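Local coordinates for protein citryl-spermidine/3,4-dihydroxybenzoyl-citryl-spermidine:spermidine ligase (Bacillus anthracis, PDB 3TO3) that catalyses the ATP-dependent condensation of spermidine with citryl-spermidine intermediates in the biosynthesis of petrobactin, a catecholate siderophore used in iron acquisition and virulence, at residues B[201-205]-B[206-210]; B[252-256]-B[257-261]; B[311-315]-B[316-320]; B[322-325]-B[326-330]. One frame throughout, in Å; residues are numbered along the deposited sequence.

Contact 1: residues B[201-205]-B[206-210]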
loop_
_atom_site.group_PDB
_atom_site.type_symbol
_atom_site.label_atom_id
_atom_site.label_comp_id
_atom_site.label_asym_id
_atom_site.label_seq_id
_atom_site.Cartn_x
_atom_site.Cartn_y
_atom_site.Cartn_z
ATOM N N ALA B 201 -5.480 26.763 -2.506
ATOM C CA ALA B 201 -6.274 26.327 -3.655
ATOM C C ALA B 201 -6.171 27.379 -4.739
ATOM O O ALA B 201 -6.150 28.568 -4.432
ATOM C CB ALA B 201 -7.708 26.119 -3.253
ATOM N N THR B 202 -6.066 26.940 -5.991
ATOM C CA THR B 202 -6.074 27.834 -7.143
ATOM C C THR B 202 -6.861 27.246 -8.298
ATOM O O THR B 202 -6.897 26.051 -8.528
ATOM C CB THR B 202 -4.674 28.104 -7.744
ATOM O OG1 THR B 202 -3.946 26.874 -7.811
ATOM C CG2 THR B 202 -3.896 29.108 -6.924
ATOM N N VAL B 203 -7.488 28.137 -9.026
ATOM C CA VAL B 203 -8.068 27.862 -10.309
ATOM C C VAL B 203 -6.899 27.780 -11.287
ATOM O O VAL B 203 -5.788 28.212 -10.970
ATOM C CB VAL B 203 -9.002 29.023 -10.582
ATOM C CG1 VAL B 203 -8.987 29.457 -12.036
ATOM C CG2 VAL B 203 -10.387 28.702 -10.011
ATOM N N GLY B 204 -7.111 27.163 -12.436
ATOM C CA GLY B 204 -6.083 27.130 -13.463
ATOM C C GLY B 204 -5.652 28.521 -13.942
ATOM O O GLY B 204 -6.370 29.500 -13.777
ATOM N N TYR B 205 -4.480 28.600 -14.562
ATOM C CA TYR B 205 -3.935 29.871 -15.012
ATOM C C TYR B 205 -4.974 30.595 -15.878
ATOM O O TYR B 205 -5.494 30.026 -16.857
ATOM C CB TYR B 205 -2.644 29.613 -15.818
ATOM C CG TYR B 205 -1.944 30.860 -16.329
ATOM C CD1 TYR B 205 -1.361 31.771 -15.439
ATOM C CD2 TYR B 205 -1.853 31.123 -17.692
ATOM C CE1 TYR B 205 -0.722 32.921 -15.890
ATOM C CE2 TYR B 205 -1.213 32.276 -18.164
ATOM C CZ TYR B 205 -0.646 33.164 -17.253
ATOM O OH TYR B 205 -0.020 34.302 -17.699
ATOM N N GLU B 206 -5.283 31.841 -15.489
ATOM C CA GLU B 206 -6.179 32.738 -16.224
ATOM C C GLU B 206 -7.577 32.171 -16.437
ATOM O O GLU B 206 -8.291 32.589 -17.343
ATOM C CB GLU B 206 -5.581 33.097 -17.583
ATOM C CG GLU B 206 -4.385 34.031 -17.474
ATOM C CD GLU B 206 -3.860 34.469 -18.833
ATOM O OE1 GLU B 206 -2.887 35.269 -18.860
ATOM O OE2 GLU B 206 -4.415 33.997 -19.866
ATOM N N ASN B 207 -7.954 31.225 -15.587
ATOM C CA ASN B 207 -9.230 30.525 -15.682
ATOM C C ASN B 207 -10.329 31.057 -14.746
ATOM O O ASN B 207 -11.424 30.530 -14.729
ATOM C CB ASN B 207 -9.008 29.021 -15.447
ATOM C CG ASN B 207 -10.187 28.178 -15.898
ATOM O OD1 ASN B 207 -10.651 28.273 -17.040
ATOM N ND2 ASN B 207 -10.695 27.373 -14.992
ATOM N N GLU B 208 -10.032 32.074 -13.948
ATOM C CA GLU B 208 -11.016 32.596 -12.984
ATOM C C GLU B 208 -12.428 32.880 -13.526
ATOM O O GLU B 208 -13.414 32.501 -12.901
ATOM C CB GLU B 208 -10.490 33.836 -12.247
ATOM C CG GLU B 208 -9.167 33.624 -11.546
ATOM C CD GLU B 208 -7.940 33.885 -12.428
ATOM O OE1 GLU B 208 -8.089 34.069 -13.669
ATOM O OE2 GLU B 208 -6.817 33.909 -11.855
ATOM N N VAL B 209 -12.550 33.539 -14.668
ATOM C CA VAL B 209 -13.889 33.849 -15.137
ATOM C C VAL B 209 -14.647 32.590 -15.565
ATOM O O VAL B 209 -15.809 32.406 -15.226
ATOM C CB VAL B 209 -13.886 34.904 -16.259
ATOM C CG1 VAL B 209 -15.309 35.117 -16.781
ATOM C CG2 VAL B 209 -13.290 36.220 -15.738
ATOM N N ILE B 210 -13.991 31.728 -16.323
ATOM C CA ILE B 210 -14.624 30.503 -16.797
ATOM C C ILE B 210 -14.950 29.574 -15.614
ATOM O O ILE B 210 -15.995 28.930 -15.573
ATOM C CB ILE B 210 -13.718 29.782 -17.801
ATOM C CG1 ILE B 210 -13.509 30.646 -19.065
ATOM C CG2 ILE B 210 -14.312 28.442 -18.187
ATOM C CD1 ILE B 210 -14.759 30.880 -19.858
#
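Glu206 lays its side chain over the ring of Tyr205, the residue just before it, at the corner of a type II beta turn that runs from Gly204 to Asn207. From CB, the root of the chain, it goes out fully extended and keeps to one face of the ring. CG makes the first real contact, over the middle of that face, 3.8 Å from the ring centroid and 13° off the normal, a CH-pi contact. CD then passes Tyr205 CE2 at 3.5 Å, and OE1 ends 3.2 Å from Tyr205 OH. The carboxylate is turned only 20° from the ring plane, so the two flat groups stack, the ring swung out beside the glutamate.

The turn itself is closed by Asn207 N donating to Gly204 O at 3.0 Å, with the donor above the carbonyl plane. Glu206 carries the positive phi (58°) expected at the third position of a type II turn. Before the turn, Val203 CG1 sits 3.4 Å from Asn207 CB and equally close to Glu208 N, where helix 208-219 starts. Strand 201-203 pairs with strand 345-355, and this corner leads from it into the helix. With no salt bridge across the contact, the carboxylate stacks on an aromatic ring at an exposed corner, and the Tyr205-Glu206 packing probably rests mainly on CG and CD.

Contact 2: residues B[252-256]-B[257-261]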
loop_
_atom_site.group_PDB
_atom_site.type_symbol
_atom_site.label_atom_id
_atom_site.label_comp_id
_atom_site.label_asym_id
_atom_site.label_seq_id
_atom_site.Cartn_x
_atom_site.Cartn_y
_atom_site.Cartn_z
ATOM N N GLU B 252 -12.550 9.013 0.629
ATOM C CA GLU B 252 -12.596 8.144 1.792
ATOM C C GLU B 252 -11.322 7.368 2.070
ATOM O O GLU B 252 -11.115 6.924 3.188
ATOM C CB GLU B 252 -13.726 7.138 1.637
ATOM C CG GLU B 252 -15.092 7.711 1.820
ATOM C CD GLU B 252 -16.144 6.623 1.777
ATOM O OE1 GLU B 252 -16.529 6.233 0.656
ATOM O OE2 GLU B 252 -16.560 6.143 2.856
ATOM N N ASN B 253 -10.581 7.015 1.028
ATOM C CA ASN B 253 -9.377 6.224 1.237
ATOM C C ASN B 253 -8.071 6.968 1.263
ATOM O O ASN B 253 -7.028 6.398 1.588
ATOM C CB ASN B 253 -9.353 5.031 0.299
ATOM C CG ASN B 253 -10.626 4.237 0.401
ATOM O OD1 ASN B 253 -10.884 3.613 1.430
ATOM N ND2 ASN B 253 -11.461 4.298 -0.634
ATOM N N PHE B 254 -8.132 8.237 0.884
ATOM C CA PHE B 254 -6.923 9.024 0.775
ATOM C C PHE B 254 -6.957 10.417 1.425
ATOM O O PHE B 254 -6.126 10.736 2.290
ATOM C CB PHE B 254 -6.331 9.003 -0.645
ATOM C CG PHE B 254 -4.903 9.422 -0.679
ATOM C CD1 PHE B 254 -3.900 8.518 -0.374
ATOM C CD2 PHE B 254 -4.556 10.749 -0.958
ATOM C CE1 PHE B 254 -2.561 8.905 -0.383
ATOM C CE2 PHE B 254 -3.233 11.148 -0.962
ATOM C CZ PHE B 254 -2.228 10.227 -0.681
ATOM N N ILE B 255 -7.859 11.274 0.945
ATOM C CA ILE B 255 -7.991 12.614 1.501
ATOM C C ILE B 255 -8.273 12.620 3.012
ATOM O O ILE B 255 -7.524 13.215 3.774
ATOM C CB ILE B 255 -9.068 13.468 0.795
ATOM C CG1 ILE B 255 -8.958 13.359 -0.712
ATOM C CG2 ILE B 255 -8.890 14.932 1.186
ATOM C CD1 ILE B 255 -7.606 13.744 -1.229
ATOM N N ILE B 256 -9.338 11.954 3.440
ATOM C CA ILE B 256 -9.718 11.991 4.844
ATOM C C ILE B 256 -8.570 11.557 5.727
ATOM O O ILE B 256 -8.338 12.140 6.786
ATOM C CB ILE B 256 -10.915 11.077 5.152
ATOM C CG1 ILE B 256 -12.181 11.631 4.535
ATOM C CG2 ILE B 256 -11.179 11.036 6.629
ATOM C CD1 ILE B 256 -13.431 11.055 5.139
ATOM N N SER B 257 -7.863 10.504 5.324
ATOM C CA SER B 257 -6.836 9.980 6.203
ATOM C C SER B 257 -5.532 10.757 6.112
ATOM O O SER B 257 -4.790 10.801 7.083
ATOM C CB SER B 257 -6.600 8.495 5.960
ATOM O OG SER B 257 -6.225 8.277 4.617
ATOM N N ASN B 258 -5.200 11.290 4.936
ATOM C CA ASN B 258 -3.949 12.059 4.797
ATOM C C ASN B 258 -4.011 13.589 4.951
ATOM O O ASN B 258 -3.000 14.272 4.920
ATOM C CB ASN B 258 -3.293 11.729 3.456
ATOM C CG ASN B 258 -2.821 10.274 3.376
ATOM O OD1 ASN B 258 -3.528 9.402 2.874
ATOM N ND2 ASN B 258 -1.611 10.027 3.834
ATOM N N TYR B 259 -5.214 14.124 4.941
ATOM C CA TYR B 259 -5.482 15.538 5.162
ATOM C C TYR B 259 -6.032 15.932 6.500
ATOM O O TYR B 259 -6.688 16.976 6.580
ATOM C CB TYR B 259 -6.226 16.212 4.036
ATOM C CG TYR B 259 -5.555 16.171 2.691
ATOM C CD1 TYR B 259 -5.330 14.961 2.031
ATOM C CD2 TYR B 259 -5.205 17.349 2.039
ATOM C CE1 TYR B 259 -4.752 14.936 0.766
ATOM C CE2 TYR B 259 -4.645 17.334 0.767
ATOM C CZ TYR B 259 -4.426 16.134 0.131
ATOM O OH TYR B 259 -3.869 16.128 -1.130
ATOM N N ALA B 260 -6.013 15.013 7.457
ATOM C CA ALA B 260 -6.649 15.293 8.732
ATOM C C ALA B 260 -6.289 16.684 9.249
ATOM O O ALA B 260 -7.134 17.386 9.785
ATOM C CB ALA B 260 -6.267 14.234 9.778
ATOM N N GLU B 261 -5.050 17.105 9.105
ATOM C CA GLU B 261 -4.697 18.396 9.697
ATOM C C GLU B 261 -5.380 19.579 8.951
ATOM O O GLU B 261 -5.764 20.561 9.552
ATOM C CB GLU B 261 -3.176 18.533 9.839
ATOM C CG GLU B 261 -2.560 19.708 9.106
ATOM C CD GLU B 261 -1.079 19.502 8.762
ATOM O OE1 GLU B 261 -0.587 18.343 8.840
ATOM O OE2 GLU B 261 -0.417 20.512 8.410
#
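Ile255 O takes the backbone N-H of Tyr259 at 2.7 Å, the shortest bond here, nearly in line with the carbonyl. One residue back, Asn258 N donates to Phe254 O at 2.9 Å, the donor tilted 23° from the carbonyl plane. Ser257 OG also lies 3.4 Å from Phe254 O, at best a weak bond; its stronger partner is Gln174 of the second subunit.

Two side-chain pairs, Ile255-Tyr259 and Phe254-Asn258, follow the same i to i+4 spacing. Ile255 reaches Tyr259 with its CG2 branch, which lies over one face of the phenol ring, 4.1 Å from the centroid, in a CH-pi contact. Ile255 CD1 adds a touch on Tyr259 CE1 at 3.7 Å. A chi1 of -59° keeps Tyr259 CG beside its own backbone N and turns the ring back to meet that isoleucine. Phe254 presents a ring face to the end of the Asn258 side chain, the ring and amide planes 31° apart. One residue further on, Phe254 CE2 approaches Tyr259 CE1 at 4.4 Å.

Tyr259 is where the chain leaves helix 248-258, and it is also the N-cap residue of helix 260-264, so these contacts bridge a break between two helices. Phe254, Ile255 and Tyr259 pack on the loop residues Thr362, Ser365 and Leu366, ahead of strand 367-371. Ser257 and Ile256 instead face the second subunit, where Ile11 packs on Ile256, placing this helix end in the homodimer interface.

Contact 3: residues B[311-315]-B[316-320]. With ATP (adenosine-5'-triphosphate), chain E.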
loop_
_atom_site.group_PDB
_atom_site.type_symbol
_atom_site.label_atom_id
_atom_site.label_comp_id
_atom_site.label_asym_id
_atom_site.label_seq_id
_atom_site.Cartn_x
_atom_site.Cartn_y
_atom_site.Cartn_z
ATOM N N ARG B 311 -2.114 7.900 -10.438
ATOM C CA ARG B 311 -3.241 8.531 -11.157
ATOM C C ARG B 311 -3.543 9.943 -10.603
ATOM O O ARG B 311 -4.665 10.452 -10.659
ATOM C CB ARG B 311 -4.471 7.629 -11.245
ATOM C CG ARG B 311 -4.257 6.360 -12.076
ATOM C CD ARG B 311 -3.814 6.684 -13.513
ATOM N NE ARG B 311 -2.359 6.817 -13.635
ATOM C CZ ARG B 311 -1.737 7.434 -14.642
ATOM N NH1 ARG B 311 -2.435 7.984 -15.630
ATOM N NH2 ARG B 311 -0.411 7.506 -14.667
ATOM N N THR B 312 -2.592 10.459 -9.848
ATOM C CA THR B 312 -2.656 11.846 -9.444
ATOM C C THR B 312 -2.622 12.784 -10.667
ATOM O O THR B 312 -2.223 12.396 -11.776
ATOM C CB THR B 312 -1.452 12.177 -8.554
ATOM O OG1 THR B 312 -0.247 11.711 -9.194
ATOM C CG2 THR B 312 -1.608 11.516 -7.194
ATOM N N LEU B 313 -3.100 14.006 -10.463
ATOM C CA LEU B 313 -2.893 15.079 -11.418
ATOM C C LEU B 313 -1.733 15.961 -10.972
ATOM O O LEU B 313 -1.826 16.616 -9.931
ATOM C CB LEU B 313 -4.149 15.933 -11.497
ATOM C CG LEU B 313 -5.299 15.167 -12.106
ATOM C CD1 LEU B 313 -6.622 15.904 -11.937
ATOM C CD2 LEU B 313 -4.950 14.885 -13.569
ATOM N N LYS B 314 -0.662 16.004 -11.761
ATOM C CA LYS B 314 0.419 16.959 -11.515
ATOM C C LYS B 314 -0.172 18.388 -11.428
ATOM O O LYS B 314 -0.867 18.850 -12.357
ATOM C CB LYS B 314 1.515 16.882 -12.598
ATOM C CG LYS B 314 2.181 15.521 -12.802
ATOM C CD LYS B 314 3.048 15.154 -11.607
ATOM C CE LYS B 314 4.211 14.220 -11.981
ATOM N NZ LYS B 314 5.133 13.936 -10.820
ATOM N N PRO B 315 0.094 19.083 -10.302
ATOM C CA PRO B 315 -0.360 20.462 -10.087
ATOM C C PRO B 315 0.011 21.406 -11.243
ATOM O O PRO B 315 -0.826 22.215 -11.675
ATOM C CB PRO B 315 0.382 20.870 -8.814
ATOM C CG PRO B 315 0.528 19.557 -8.065
ATOM C CD PRO B 315 0.811 18.542 -9.134
ATOM N N TYR B 316 1.240 21.314 -11.755
ATOM C CA TYR B 316 1.599 22.204 -12.832
ATOM C C TYR B 316 0.720 21.933 -14.069
ATOM O O TYR B 316 0.343 22.868 -14.766
ATOM C CB TYR B 316 3.101 22.178 -13.144
ATOM C CG TYR B 316 3.651 20.814 -13.389
ATOM C CD1 TYR B 316 3.605 20.253 -14.662
ATOM C CD2 TYR B 316 4.228 20.071 -12.348
ATOM C CE1 TYR B 316 4.108 18.983 -14.904
ATOM C CE2 TYR B 316 4.745 18.798 -12.585
ATOM C CZ TYR B 316 4.678 18.266 -13.870
ATOM O OH TYR B 316 5.169 17.012 -14.136
ATOM N N SER B 317 0.359 20.667 -14.309
ATOM C CA SER B 317 -0.409 20.341 -15.505
ATOM C C SER B 317 -1.900 20.681 -15.356
ATOM O O SER B 317 -2.542 21.051 -16.312
ATOM C CB SER B 317 -0.186 18.891 -15.943
ATOM O OG SER B 317 -1.015 18.036 -15.217
ATOM N N VAL B 318 -2.432 20.580 -14.145
ATOM C CA VAL B 318 -3.754 21.088 -13.847
ATOM C C VAL B 318 -3.801 22.610 -14.108
ATOM O O VAL B 318 -4.761 23.134 -14.688
ATOM C CB VAL B 318 -4.134 20.786 -12.383
ATOM C CG1 VAL B 318 -5.342 21.627 -11.947
ATOM C CG2 VAL B 318 -4.403 19.280 -12.210
ATOM N N ALA B 319 -2.738 23.302 -13.718
ATOM C CA ALA B 319 -2.686 24.760 -13.821
ATOM C C ALA B 319 -2.674 25.239 -15.279
ATOM O O ALA B 319 -3.266 26.274 -15.614
ATOM C CB ALA B 319 -1.477 25.292 -13.094
ATOM N N SER B 320 -1.997 24.497 -16.147
ATOM C CA SER B 320 -1.862 24.940 -17.525
ATOM C C SER B 320 -2.929 24.346 -18.469
ATOM O O SER B 320 -2.916 24.597 -19.680
ATOM C CB SER B 320 -0.450 24.672 -18.054
ATOM O OG SER B 320 -0.181 23.284 -17.965
HETATM P PB ATP E . -6.224 9.469 -18.491
HETATM O O1B ATP E . -6.892 9.475 -17.139
HETATM O O2B ATP E . -4.993 10.336 -18.448
HETATM O O3B ATP E . -7.238 9.975 -19.581
HETATM P PA ATP E . -4.816 7.180 -18.083
HETATM O O1A ATP E . -4.831 7.662 -16.646
HETATM O O2A ATP E . -3.435 7.278 -18.721
HETATM O O3A ATP E . -5.820 8.021 -18.920
HETATM O "O5'" ATP E . -5.288 5.682 -18.071
HETATM C "C5'" ATP E . -5.960 5.142 -19.147
HETATM C "C4'" ATP E . -6.004 3.721 -19.227
HETATM O "O4'" ATP E . -6.310 3.314 -20.604
HETATM C "C3'" ATP E . -4.680 3.138 -18.912
HETATM O "O3'" ATP E . -4.784 2.291 -17.834
HETATM C "C2'" ATP E . -4.288 2.406 -20.129
HETATM O "O2'" ATP E . -3.619 1.258 -19.815
HETATM C "C1'" ATP E . -5.605 2.120 -20.764
HETATM N N9 ATP E . -5.557 1.694 -22.137
HETATM C C8 ATP E . -6.178 0.597 -22.607
HETATM N N7 ATP E . -5.921 0.510 -23.919
HETATM C C5 ATP E . -5.144 1.551 -24.294
HETATM C C6 ATP E . -4.595 1.946 -25.522
HETATM N N6 ATP E . -4.838 1.153 -26.695
HETATM N N1 ATP E . -3.841 3.069 -25.576
HETATM C C2 ATP E . -3.622 3.799 -24.462
HETATM N N3 ATP E . -4.136 3.443 -23.264
HETATM C C4 ATP E . -4.901 2.325 -23.147
HETATM O O HOH W 1 -0.668 14.809 -14.584
#
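Two first torsions bring Tyr316 and Ser317 back onto Lys314. In Tyr316, CG stands between the backbone N and the carbonyl carbon (chi1 53°), which folds the ring over the lysine; in Ser317, OG takes a like position (chi1 83°) and points at Lys314 O. The Lys314 chain runs alongside the tyrosine in the same direction. Lys314 CB lies over the ring face, 3.9 Å from the centroid, as a CH-pi contact, and CG follows at 3.6 Å from Tyr316 OH.

Lys314 O accepts from Val318 N at 2.9 Å, nearly straight, and from Ser317 OG at 3.0 Å; Ser317 N adds a weak bond. A water accepts from Lys314 N and donates weakly to Ser317 OG. Before the lysine, Leu313 CB meets Val318 CG2 at 3.4 Å, the two side chains crossing at about a right angle. Tyr316 also meets the rings of Phe495 and Tyr487.

At the other end of the segment, Arg311 gives NH1 to O1A of the ATP alpha-phosphate at 2.6 Å, from the guanidinium edge. Its NE bonds Thr309 O, which would hold the guanidinium in place. Lys299 and Arg285 also bond the nucleotide, so positive groups gather round its phosphates. Lys314 is the N-cap residue of helix 315-333 and Pro315 its first residue: a helix start reached directly from the ATP site of an IucA/IucC-family synthetase.

Contact 4: residues B[322-325]-B[326-330]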
loop_
_atom_site.group_PDB
_atom_site.type_symbol
_atom_site.label_atom_id
_atom_site.label_comp_id
_atom_site.label_asym_id
_atom_site.label_seq_id
_atom_site.Cartn_x
_atom_site.Cartn_y
_atom_site.Cartn_z
ATOM N N PRO B 322 -6.412 24.706 -18.884
ATOM C CA PRO B 322 -7.309 25.595 -19.642
ATOM C C PRO B 322 -6.547 26.397 -20.697
ATOM O O PRO B 322 -7.041 26.528 -21.809
ATOM C CB PRO B 322 -7.931 26.473 -18.572
ATOM C CG PRO B 322 -7.890 25.565 -17.299
ATOM C CD PRO B 322 -6.564 24.868 -17.426
ATOM N N ALA B 323 -5.317 26.801 -20.418
ATOM C CA ALA B 323 -4.556 27.601 -21.408
ATOM C C ALA B 323 -4.073 26.794 -22.585
ATOM O O ALA B 323 -3.996 27.306 -23.703
ATOM C CB ALA B 323 -3.368 28.306 -20.748
ATOM N N ILE B 324 -3.734 25.526 -22.346
ATOM C CA ILE B 324 -3.333 24.682 -23.451
ATOM C C ILE B 324 -4.537 24.459 -24.380
ATOM O O ILE B 324 -4.401 24.496 -25.613
ATOM C CB ILE B 324 -2.731 23.352 -22.973
ATOM C CG1 ILE B 324 -1.361 23.593 -22.338
ATOM C CG2 ILE B 324 -2.594 22.361 -24.141
ATOM C CD1 ILE B 324 -0.717 22.315 -21.762
ATOM N N SER B 325 -5.730 24.286 -23.812
ATOM C CA SER B 325 -6.878 23.998 -24.673
ATOM C C SER B 325 -7.281 25.229 -25.495
ATOM O O SER B 325 -7.616 25.097 -26.665
ATOM C CB SER B 325 -8.055 23.401 -23.893
ATOM O OG SER B 325 -7.761 22.085 -23.486
ATOM N N ASN B 326 -7.222 26.418 -24.892
ATOM C CA ASN B 326 -7.508 27.657 -25.618
ATOM C C ASN B 326 -6.515 27.842 -26.766
ATOM O O ASN B 326 -6.898 28.154 -27.895
ATOM C CB ASN B 326 -7.499 28.861 -24.669
ATOM C CG ASN B 326 -7.616 30.206 -25.398
ATOM O OD1 ASN B 326 -6.751 31.075 -25.262
ATOM N ND2 ASN B 326 -8.696 30.380 -26.169
ATOM N N TRP B 327 -5.239 27.626 -26.467
ATOM C CA TRP B 327 -4.190 27.659 -27.479
ATOM C C TRP B 327 -4.425 26.685 -28.653
ATOM O O TRP B 327 -4.306 27.075 -29.820
ATOM C CB TRP B 327 -2.869 27.304 -26.824
ATOM C CG TRP B 327 -1.700 27.289 -27.749
ATOM C CD1 TRP B 327 -1.380 28.243 -28.672
ATOM C CD2 TRP B 327 -0.642 26.320 -27.789
ATOM N NE1 TRP B 327 -0.204 27.914 -29.303
ATOM C CE2 TRP B 327 0.270 26.742 -28.778
ATOM C CE3 TRP B 327 -0.379 25.139 -27.093
ATOM C CZ2 TRP B 327 1.422 26.023 -29.084
ATOM C CZ3 TRP B 327 0.761 24.433 -27.403
ATOM C CH2 TRP B 327 1.648 24.880 -28.386
ATOM N N LEU B 328 -4.727 25.417 -28.357
ATOM C CA LEU B 328 -4.977 24.450 -29.441
ATOM C C LEU B 328 -6.227 24.822 -30.194
ATOM O O LEU B 328 -6.286 24.710 -31.413
ATOM C CB LEU B 328 -5.137 23.023 -28.926
ATOM C CG LEU B 328 -3.850 22.403 -28.434
ATOM C CD1 LEU B 328 -4.175 21.074 -27.761
ATOM C CD2 LEU B 328 -2.876 22.257 -29.607
ATOM N N SER B 329 -7.234 25.273 -29.470
ATOM C CA SER B 329 -8.467 25.670 -30.135
ATOM C C SER B 329 -8.212 26.750 -31.201
ATOM O O SER B 329 -8.818 26.716 -32.291
ATOM C CB SER B 329 -9.493 26.159 -29.119
ATOM O OG SER B 329 -10.672 26.612 -29.768
ATOM N N ASN B 330 -7.326 27.700 -30.889
ATOM C CA ASN B 330 -7.058 28.799 -31.807
ATOM C C ASN B 330 -6.281 28.331 -33.010
ATOM O O ASN B 330 -6.483 28.832 -34.126
ATOM C CB ASN B 330 -6.324 29.960 -31.125
ATOM C CG ASN B 330 -7.233 30.752 -30.191
ATOM O OD1 ASN B 330 -8.457 30.799 -30.382
ATOM N ND2 ASN B 330 -6.641 31.368 -29.170
#
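Ile324 and Leu328 lie side by side one turn apart on helix 315-333, pointing the same way, with Ile324 CG2 4.2 Å from Leu328 CD1. The motif is an alpha-helix with regular i to i+4 backbone bonds. Leu328 N donates to Ile324 O at 2.9 Å and Ser329 N to Ser325 O at 2.8 Å, while Asn326 and Trp327 bond in the same manner to Pro322 and Ala323. Proline, lacking an N-H, sits at the kink, where neither Pro322 N nor Ala323 N is tied to the preceding turn.

Outside this backbone, the faces of the helix look onto different parts of the fold. Leu328 packs on Leu346 of strand 345-355 and on Ile434, and Ile324 on Phe496. Trp327 CG points directly away from its backbone N (chi1 180°), carrying the indole to Phe466, met edge-to-face, and to Pro478. The Ile324 side chain lies about 8 Å from that of the ATP-binding Glu462, and the Ser325 side chain about 13 Å from the ATP itself, so the contact is near the site without touching the nucleotide. Ser325 OG is hydrogen-bonded to the backbone N of Glu349, stitching the helix to strand 345-355.

All four are local contacts within continuous pieces of chain, so they follow in series; none nests within or crosses another. Contact 1 closes only a beta turn, taking strand 201-203 into helix 208-219. Contacts 2 to 4 each span about a helical turn and close no long loop. Contact 2 bridges helices 248-258 and 260-264 at the dimer interface and touches none of the others; its nearest atoms are about 6 Å from contact 3. Contacts 3 and 4 share helix 315-333, its start by the ATP site and its middle from the proline kink onward. Contact 1 rejoins them in space: Tyr205 N probably bonds Ala319 O, and Asn207 packs on Pro322. Strand 345-355 borders contacts 1, 3 and 4.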